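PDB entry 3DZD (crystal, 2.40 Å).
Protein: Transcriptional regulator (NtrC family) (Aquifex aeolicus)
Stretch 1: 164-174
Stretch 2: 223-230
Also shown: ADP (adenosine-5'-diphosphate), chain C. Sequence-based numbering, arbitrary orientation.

Stretch 1 164-174: GKEIVARLIHR
Stretch 2 (223-230) QGTLFLDE

The one hydrogen bond between the two stretches joins a helix to a strand: His-173 ND1 lies 2.8 Å from Thr-225 OG1, at an angle of 149°, and either atom could be the donor. The hydroxyl meets the imidazole at its edge, near the ring plane, where the nitrogen's lone pair or N-H must point. His-173 reaches it with chi1 near 172° (t) and chi2 near 69°, while Thr-225 adopts chi1 near -64° (m). Both CA-to-CB bonds point toward the partner stretch, and the ring nitrogen and the hydroxyl meet between the two backbones. Beside this bond, His-173 CE1 sits 4.1 Å from Gly-224 CA.

Residues 165-174 form a regular helix, with phi/psi near -60/-45 and i-to-i+4 backbone bonds such as Ala-169 N to Lys-165 O (3.2 Å) and His-173 N to Ala-169 O (3.0 Å). Gly-164 occupies the N-cap position at phi/psi 95/22. A CB there would be jammed against the preceding carbonyl oxygen and would clash with ADP N7, so glycine suits the place. Residues 225-229 are extended, with phi from -129 to -75° and psi from 98 to 135°. The two axes run nearly antiparallel, at 167°, and approach to 9.6 Å. The register pairs His-173 with Thr-225 (CA to CA 6.2 Å), Ala-169 with Phe-227 (CA to CA 7.0 Å) and Glu-166 with Asp-229 (CA to CA 7.8 Å). Alternation along the strand turns Thr-225 and Phe-227 toward the helix and leaves Leu-226 and Leu-228 out of its reach.

At the other end of the interface, opposite charges approach without forming a salt bridge: Lys-165 NZ is 4.5 Å from Asp-229 OD1. The lysine extends through m, t, m and t rotamers, and its amine is hydrogen-bonded elsewhere in the structure. Asp-229 has its CA-to-CB bond sideways, but chi1 near -151° (t) brings its carboxylate nearer the helix.

Between these polar ends lies the apolar packing, dominated by Phe-227, with chi1 near 176° (t) and chi2 near 57°. Ala-169 CB sits over one face of its ring, 4.0 Å from the centroid and 26° off the normal, in a CH-pi contact; its closest ring atom, Phe-227 CD1, is 3.7 Å away. The small methyl suits a place where a broad ring lies close to the helix. Farther round the ring, Glu-166 CB approaches Phe-227 CE2 at 3.8 Å and Lys-165 O approaches Phe-227 CZ at 4.2 Å. Glu-166 is extended (chi1 and chi2 both t), and its carboxylate pairs within the helix: Arg-170 NE donates to Glu-166 OE2 at 3.2 Å in a salt bridge.

The contact buries 343 Å² in all, with Phe-227 contributing the largest share. The helix start also serves the nucleotide, since Lys-165 N donates to ADP O3B at 3.1 Å and Glu-166 N donates weakly to ADP O1B at 3.3 Å.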

# COMPACT_ATOMS: atom_id res chain seq x y z
N GLY A 164 -10.41 18.23 -9.83
CA GLY A 164 -10.63 17.22 -8.81
C GLY A 164 -11.16 15.90 -9.34
O GLY A 164 -11.75 15.12 -8.59
N LYS A 165 -10.95 15.64 -10.62
CA LYS A 165 -11.45 14.43 -11.25
C LYS A 165 -10.92 13.15 -10.58
O LYS A 165 -11.65 12.18 -10.46
CB LYS A 165 -11.15 14.44 -12.75
CG LYS A 165 -11.98 15.48 -13.51
CD LYS A 165 -11.55 15.59 -14.97
CE LYS A 165 -10.18 16.23 -15.07
NZ LYS A 165 -9.66 16.14 -16.46
N GLU A 166 -9.67 13.16 -10.14
CA GLU A 166 -9.11 11.99 -9.47
C GLU A 166 -9.72 11.78 -8.08
O GLU A 166 -9.96 10.64 -7.67
CB GLU A 166 -7.58 12.07 -9.38
CG GLU A 166 -7.00 11.01 -8.44
CD GLU A 166 -5.48 10.88 -8.50
OE1 GLU A 166 -4.89 11.02 -9.60
OE2 GLU A 166 -4.88 10.62 -7.44
N ILE A 167 -9.96 12.86 -7.36
CA ILE A 167 -10.61 12.74 -6.06
C ILE A 167 -11.96 12.04 -6.19
O ILE A 167 -12.29 11.17 -5.40
CB ILE A 167 -10.87 14.09 -5.40
CG1 ILE A 167 -9.54 14.76 -5.02
CG2 ILE A 167 -11.75 13.91 -4.20
CD1 ILE A 167 -9.72 16.01 -4.17
N VAL A 168 -12.74 12.45 -7.19
CA VAL A 168 -14.05 11.86 -7.37
C VAL A 168 -13.91 10.36 -7.65
O VAL A 168 -14.66 9.54 -7.12
CB VAL A 168 -14.83 12.54 -8.51
CG1 VAL A 168 -16.18 11.84 -8.71
CG2 VAL A 168 -15.03 14.01 -8.22
N ALA A 169 -12.93 10.02 -8.49
CA ALA A 169 -12.64 8.64 -8.84
C ALA A 169 -12.28 7.77 -7.62
O ALA A 169 -12.78 6.65 -7.48
CB ALA A 169 -11.54 8.58 -9.89
N ARG A 170 -11.44 8.29 -6.73
CA ARG A 170 -11.10 7.58 -5.49
C ARG A 170 -12.31 7.43 -4.58
O ARG A 170 -12.50 6.39 -3.95
CB ARG A 170 -9.97 8.28 -4.74
CG ARG A 170 -8.61 8.07 -5.37
CD ARG A 170 -7.50 8.71 -4.55
NE ARG A 170 -6.23 8.62 -5.28
CZ ARG A 170 -5.48 7.53 -5.32
NH1 ARG A 170 -5.86 6.43 -4.67
NH2 ARG A 170 -4.34 7.53 -6.01
N LEU A 171 -13.12 8.49 -4.52
CA LEU A 171 -14.34 8.43 -3.74
C LEU A 171 -15.19 7.29 -4.25
O LEU A 171 -15.66 6.47 -3.47
CB LEU A 171 -15.10 9.75 -3.81
CG LEU A 171 -14.43 10.89 -3.03
CD1 LEU A 171 -15.22 12.20 -3.15
CD2 LEU A 171 -14.25 10.50 -1.56
N ILE A 172 -15.38 7.25 -5.57
CA ILE A 172 -16.21 6.22 -6.19
C ILE A 172 -15.69 4.82 -5.85
O ILE A 172 -16.46 3.95 -5.46
CB ILE A 172 -16.26 6.38 -7.74
CG1 ILE A 172 -17.11 7.60 -8.13
CG2 ILE A 172 -16.78 5.12 -8.40
CD1 ILE A 172 -16.95 8.01 -9.58
N HIS A 173 -14.39 4.62 -6.00
CA HIS A 173 -13.77 3.35 -5.65
C HIS A 173 -14.07 3.01 -4.19
O HIS A 173 -14.61 1.95 -3.88
CB HIS A 173 -12.26 3.41 -5.89
CG HIS A 173 -11.53 2.20 -5.39
ND1 HIS A 173 -11.65 0.96 -5.96
CD2 HIS A 173 -10.66 2.06 -4.36
CE1 HIS A 173 -10.90 0.09 -5.30
NE2 HIS A 173 -10.28 0.74 -4.33
N ARG A 174 -13.71 3.93 -3.30
CA ARG A 174 -14.01 3.80 -1.87
C ARG A 174 -15.43 3.31 -1.58
O ARG A 174 -15.62 2.37 -0.82
CB ARG A 174 -13.78 5.15 -1.18
CG ARG A 174 -13.86 5.09 0.33
CD ARG A 174 -12.66 4.35 0.90
NE ARG A 174 -11.40 4.89 0.39
CZ ARG A 174 -10.69 5.83 1.00
NH1 ARG A 174 -11.11 6.34 2.15
NH2 ARG A 174 -9.55 6.26 0.47
N GLN A 223 -9.92 -6.85 -9.43
CA GLN A 223 -10.87 -6.68 -8.33
C GLN A 223 -10.86 -5.28 -7.73
O GLN A 223 -11.42 -5.05 -6.66
CB GLN A 223 -10.66 -7.73 -7.25
CG GLN A 223 -10.76 -9.16 -7.76
CD GLN A 223 -11.00 -10.16 -6.64
OE1 GLN A 223 -12.10 -10.24 -6.09
NE2 GLN A 223 -9.97 -10.93 -6.30
N GLY A 224 -10.24 -4.34 -8.43
CA GLY A 224 -10.24 -2.95 -8.02
C GLY A 224 -10.76 -2.01 -9.09
O GLY A 224 -11.63 -2.35 -9.88
N THR A 225 -10.19 -0.81 -9.13
CA THR A 225 -10.68 0.23 -10.02
C THR A 225 -9.50 0.79 -10.78
O THR A 225 -8.50 1.18 -10.19
CB THR A 225 -11.35 1.37 -9.23
OG1 THR A 225 -12.52 0.86 -8.57
CG2 THR A 225 -11.75 2.51 -10.15
N LEU A 226 -9.62 0.79 -12.10
CA LEU A 226 -8.61 1.36 -12.96
C LEU A 226 -9.08 2.76 -13.38
O LEU A 226 -10.14 2.88 -14.00
CB LEU A 226 -8.43 0.49 -14.20
CG LEU A 226 -7.35 0.90 -15.20
CD1 LEU A 226 -5.98 0.60 -14.62
CD2 LEU A 226 -7.56 0.18 -16.52
N PHE A 227 -8.31 3.78 -13.02
CA PHE A 227 -8.60 5.17 -13.38
C PHE A 227 -7.72 5.62 -14.55
O PHE A 227 -6.50 5.72 -14.42
CB PHE A 227 -8.39 6.10 -12.18
CG PHE A 227 -8.57 7.58 -12.49
CD1 PHE A 227 -9.75 8.06 -13.04
CD2 PHE A 227 -7.56 8.50 -12.20
CE1 PHE A 227 -9.91 9.41 -13.30
CE2 PHE A 227 -7.72 9.84 -12.47
CZ PHE A 227 -8.90 10.30 -13.02
N LEU A 228 -8.35 5.87 -15.69
CA LEU A 228 -7.65 6.34 -16.87
C LEU A 228 -7.74 7.86 -16.98
O LEU A 228 -8.75 8.39 -17.46
CB LEU A 228 -8.26 5.71 -18.12
CG LEU A 228 -8.22 4.18 -18.17
CD1 LEU A 228 -9.03 3.67 -19.32
CD2 LEU A 228 -6.77 3.67 -18.24
N ASP A 229 -6.70 8.55 -16.54
CA ASP A 229 -6.68 10.01 -16.62
C ASP A 229 -6.42 10.46 -18.06
O ASP A 229 -5.53 9.95 -18.73
CB ASP A 229 -5.64 10.60 -15.67
CG ASP A 229 -6.01 12.01 -15.19
OD1 ASP A 229 -6.87 12.66 -15.83
OD2 ASP A 229 -5.45 12.46 -14.17
N GLU A 230 -7.21 11.44 -18.50
CA GLU A 230 -7.22 11.92 -19.88
C GLU A 230 -7.19 10.82 -20.93
O GLU A 230 -6.31 10.78 -21.78
CB GLU A 230 -6.13 12.96 -20.16
CG GLU A 230 -6.39 13.72 -21.47
CD GLU A 230 -7.86 14.06 -21.65
OE1 GLU A 230 -8.46 13.74 -22.71
OE2 GLU A 230 -8.42 14.66 -20.71
PB ADP C . -7.62 16.76 -12.02
O1B ADP C . -7.58 15.33 -11.52
O2B ADP C . -6.68 17.05 -13.17
O3B ADP C . -8.99 17.29 -12.28
PA ADP C . -6.43 17.22 -9.41
O1A ADP C . -7.51 16.83 -8.43
O2A ADP C . -5.34 16.20 -9.69
O3A ADP C . -7.13 17.70 -10.79
O5' ADP C . -5.72 18.56 -8.88
C5' ADP C . -6.24 19.27 -7.77
C4' ADP C . -5.28 19.29 -6.60
O4' ADP C . -5.99 19.89 -5.52
C3' ADP C . -4.99 17.89 -6.12
O3' ADP C . -3.81 17.91 -5.30
C2' ADP C . -6.13 17.53 -5.20
O2' ADP C . -5.57 16.82 -4.10
C1' ADP C . -6.62 18.88 -4.71
N9 ADP C . -8.08 19.02 -4.85
C8 ADP C . -8.75 19.11 -6.02
N7 ADP C . -10.08 19.26 -5.82
C5 ADP C . -10.27 19.27 -4.49
C6 ADP C . -11.45 19.38 -3.60
N6 ADP C . -12.70 19.53 -4.11
N1 ADP C . -11.23 19.34 -2.27
C2 ADP C . -9.99 19.20 -1.77
N3 ADP C . -8.88 19.08 -2.51
C4 ADP C . -8.96 19.11 -3.86